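Local atomic coordinates of hypothetical protein (Vibrio sp. DAT722, PDB entry 2Q73), a protein that probably hydrolyses nucleoside triphosphates to monophosphates and pyrophosphate as a magnesium-dependent house-cleaning enzyme of the all-alpha MazG family. Residues Met1-Leu6 against Tyr65-Ala70. Sequence-based numbering, arbitrary orientation.
Sequences MKLSEL and YVCALA
The first turn of helix 3-13 meets the later part of helix 55-72 where the CA atoms of Leu6 and Cys67 come within 7.7 Å of each other, a helix-to-helix contact in the all-alpha MazG fold. It illustrates how two helices far apart in sequence can be joined by a few apolar groups: one thiol faces two leucines three residues apart. Cys67 directs its CB toward the N-terminal helix, and SG lies anti to its own carbonyl carbon (chi1 -68°), which carries the sulfur out to the leucines. Leu6 approaches with a single methyl branch, its CD2 lying 3.9 Å from Cys67 SG, a van der Waals contact. Because CG of Leu6 is anti to the backbone N (chi1 177°), the isobutyl end reaches closer to helix 55-72 than its CB direction suggests. Leu3, earlier in the same first turn, adds a looser touch.

Further side chains enclose the contact. The apolar Ile10 and Leu77 also pack on Cys67, while Leu6 rests on Tyr60 and Leu63 of its own chain and on His81 of the second subunit; Leu63 of that subunit meets Leu3, so the contact adjoins the subunit interface. Asp61, a magnesium ligand on helix 55-72, has its side chain about 10 Å from that of Leu6, which sets this packing apart from the metal site. At its start, the N-terminal helix has Lys2 as N-cap residue, and Leu6 N donates a hydrogen bond to Lys2 O (2.9 Å). Leu3 reaches the sulfur through CD1, 4.5 Å from Cys67 SG.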
ATOM      1  N   MET C   1     -21.921 -16.959   1.887  1.00 41.00           N
ATOM      2  CA  MET C   1     -21.269 -16.422   3.111  1.00 40.40           C
ATOM      3  C   MET C   1     -21.660 -14.957   3.338  1.00 39.46           C
ATOM      4  O   MET C   1     -21.306 -14.084   2.541  1.00 39.54           O
ATOM      5  CB  MET C   1     -19.741 -16.590   3.018  1.00 41.20           C
ATOM      6  CG  MET C   1     -18.946 -16.123   4.249  1.00 42.72           C
ATOM      7  SD  MET C   1     -19.102 -17.210   5.692  1.00 47.41           S
ATOM      8  CE  MET C   1     -17.471 -17.916   5.833  1.00 44.25           C
ATOM      9  N   LYS C   2     -22.410 -14.706   4.416  1.00 37.97           N
ATOM     10  CA  LYS C   2     -22.646 -13.343   4.912  1.00 36.58           C
ATOM     11  C   LYS C   2     -21.331 -12.731   5.420  1.00 35.09           C
ATOM     12  O   LYS C   2     -20.459 -13.445   5.903  1.00 34.53           O
ATOM     13  CB  LYS C   2     -23.670 -13.338   6.048  1.00 36.62           C
ATOM     14  CG  LYS C   2     -25.131 -13.428   5.597  1.00 36.94           C
ATOM     15  CD  LYS C   2     -26.090 -13.626   6.775  1.00 38.06           C
ATOM     16  CE  LYS C   2     -26.641 -12.307   7.327  1.00 40.56           C
ATOM     17  NZ  LYS C   2     -25.604 -11.455   7.998  1.00 40.70           N
ATOM     18  N   LEU C   3     -21.220 -11.409   5.324  1.00 33.44           N
ATOM     19  CA  LEU C   3     -20.032 -10.672   5.778  1.00 32.76           C
ATOM     20  C   LEU C   3     -19.769 -10.860   7.281  1.00 32.29           C
ATOM     21  O   LEU C   3     -18.616 -11.040   7.707  1.00 32.24           O
ATOM     22  CB  LEU C   3     -20.202  -9.191   5.444  1.00 32.52           C
ATOM     23  CG  LEU C   3     -19.112  -8.179   5.787  1.00 31.89           C
ATOM     24  CD1 LEU C   3     -17.797  -8.545   5.124  1.00 31.14           C
ATOM     25  CD2 LEU C   3     -19.568  -6.803   5.362  1.00 32.14           C
ATOM     26  N   SER C   4     -20.843 -10.799   8.070  1.00 31.89           N
ATOM     27  CA  SER C   4     -20.777 -11.013   9.517  1.00 31.38           C
ATOM     28  C   SER C   4     -20.332 -12.430   9.872  1.00 31.01           C
ATOM     29  O   SER C   4     -19.535 -12.612  10.801  1.00 30.44           O
ATOM     30  CB  SER C   4     -22.109 -10.650  10.197  1.00 31.32           C
ATOM     31  OG  SER C   4     -23.205 -11.419   9.709  1.00 32.41           O
ATOM     32  N   GLU C   5     -20.828 -13.419   9.123  1.00 30.32           N
ATOM     33  CA  GLU C   5     -20.398 -14.819   9.269  1.00 30.41           C
ATOM     34  C   GLU C   5     -18.919 -15.035   8.893  1.00 29.77           C
ATOM     35  O   GLU C   5     -18.206 -15.771   9.578  1.00 29.78           O
ATOM     36  CB  GLU C   5     -21.306 -15.763   8.467  1.00 30.44           C
ATOM     37  CG  GLU C   5     -22.696 -15.925   9.064  1.00 31.34           C
ATOM     38  CD  GLU C   5     -23.739 -16.458   8.071  1.00 32.00           C
ATOM     39  OE1 GLU C   5     -23.398 -16.749   6.895  1.00 34.65           O
ATOM     40  OE2 GLU C   5     -24.916 -16.570   8.475  1.00 33.67           O
ATOM     41  N   LEU C   6     -18.467 -14.409   7.810  1.00 28.95           N
ATOM     42  CA  LEU C   6     -17.063 -14.486   7.429  1.00 28.90           C
ATOM     43  C   LEU C   6     -16.188 -13.881   8.534  1.00 28.61           C
ATOM     44  O   LEU C   6     -15.174 -14.469   8.937  1.00 28.11           O
ATOM     45  CB  LEU C   6     -16.823 -13.777   6.090  1.00 28.87           C
ATOM     46  CG  LEU C   6     -15.374 -13.709   5.588  1.00 28.63           C
ATOM     47  CD1 LEU C   6     -14.827 -15.101   5.282  1.00 31.19           C
ATOM     48  CD2 LEU C   6     -15.263 -12.812   4.357  1.00 29.32           C
ATOM     49  N   TYR C  65      -7.639  -9.989   5.644  1.00 27.01           N
ATOM     50  CA  TYR C  65      -7.013  -9.070   6.609  1.00 27.32           C
ATOM     51  C   TYR C  65      -7.876  -7.873   6.991  1.00 28.02           C
ATOM     52  O   TYR C  65      -7.787  -7.410   8.121  1.00 27.00           O
ATOM     53  CB  TYR C  65      -5.576  -8.710   6.200  1.00 27.24           C
ATOM     54  CG  TYR C  65      -4.701  -9.891   6.460  1.00 26.33           C
ATOM     55  CD1 TYR C  65      -4.286 -10.733   5.412  1.00 26.96           C
ATOM     56  CD2 TYR C  65      -4.383 -10.256   7.782  1.00 26.76           C
ATOM     57  CE1 TYR C  65      -3.507 -11.876   5.681  1.00 26.74           C
ATOM     58  CE2 TYR C  65      -3.640 -11.381   8.060  1.00 26.66           C
ATOM     59  CZ  TYR C  65      -3.209 -12.184   7.007  1.00 27.61           C
ATOM     60  OH  TYR C  65      -2.454 -13.264   7.307  1.00 28.89           O
ATOM     61  N   VAL C  66      -8.738  -7.415   6.074  1.00 27.77           N
ATOM     62  CA  VAL C  66      -9.755  -6.417   6.412  1.00 26.37           C
ATOM     63  C   VAL C  66     -10.683  -6.973   7.520  1.00 27.16           C
ATOM     64  O   VAL C  66     -10.923  -6.300   8.519  1.00 26.45           O
ATOM     65  CB  VAL C  66     -10.536  -5.930   5.159  1.00 26.54           C
ATOM     66  CG1 VAL C  66     -11.799  -5.176   5.558  1.00 26.39           C
ATOM     67  CG2 VAL C  66      -9.652  -5.011   4.288  1.00 25.67           C
ATOM     68  N   CYS C  67     -11.172  -8.204   7.356  1.00 26.12           N
ATOM     69  CA  CYS C  67     -11.994  -8.832   8.415  1.00 26.95           C
ATOM     70  C   CYS C  67     -11.203  -9.061   9.712  1.00 26.51           C
ATOM     71  O   CYS C  67     -11.729  -8.834  10.814  1.00 26.14           O
ATOM     72  CB  CYS C  67     -12.587 -10.148   7.933  1.00 27.06           C
ATOM     73  SG  CYS C  67     -13.822  -9.930   6.633  1.00 30.88           S
ATOM     74  N   ALA C  68      -9.960  -9.521   9.580  1.00 26.40           N
ATOM     75  CA  ALA C  68      -9.139  -9.811  10.763  1.00 26.59           C
ATOM     76  C   ALA C  68      -8.876  -8.518  11.538  1.00 26.89           C
ATOM     77  O   ALA C  68      -9.002  -8.486  12.762  1.00 26.59           O
ATOM     78  CB  ALA C  68      -7.846 -10.478  10.376  1.00 26.81           C
ATOM     79  N   LEU C  69      -8.561  -7.448  10.820  1.00 26.35           N
ATOM     80  CA  LEU C  69      -8.379  -6.127  11.444  1.00 26.54           C
ATOM     81  C   LEU C  69      -9.664  -5.617  12.080  1.00 26.09           C
ATOM     82  O   LEU C  69      -9.629  -4.976  13.132  1.00 25.75           O
ATOM     83  CB  LEU C  69      -7.875  -5.116  10.418  1.00 26.39           C
ATOM     84  CG  LEU C  69      -6.375  -5.208  10.103  1.00 26.55           C
ATOM     85  CD1 LEU C  69      -6.061  -4.549   8.763  1.00 28.13           C
ATOM     86  CD2 LEU C  69      -5.592  -4.536  11.251  1.00 26.50           C
ATOM     87  N   ALA C  70     -10.806  -5.885  11.443  1.00 26.06           N
ATOM     88  CA  ALA C  70     -12.065  -5.446  12.029  1.00 25.52           C
ATOM     89  C   ALA C  70     -12.251  -6.096  13.403  1.00 26.32           C
ATOM     90  O   ALA C  70     -12.666  -5.428  14.375  1.00 26.29           O
ATOM     91  CB  ALA C  70     -13.241  -5.745  11.102  1.00 24.96           C
TER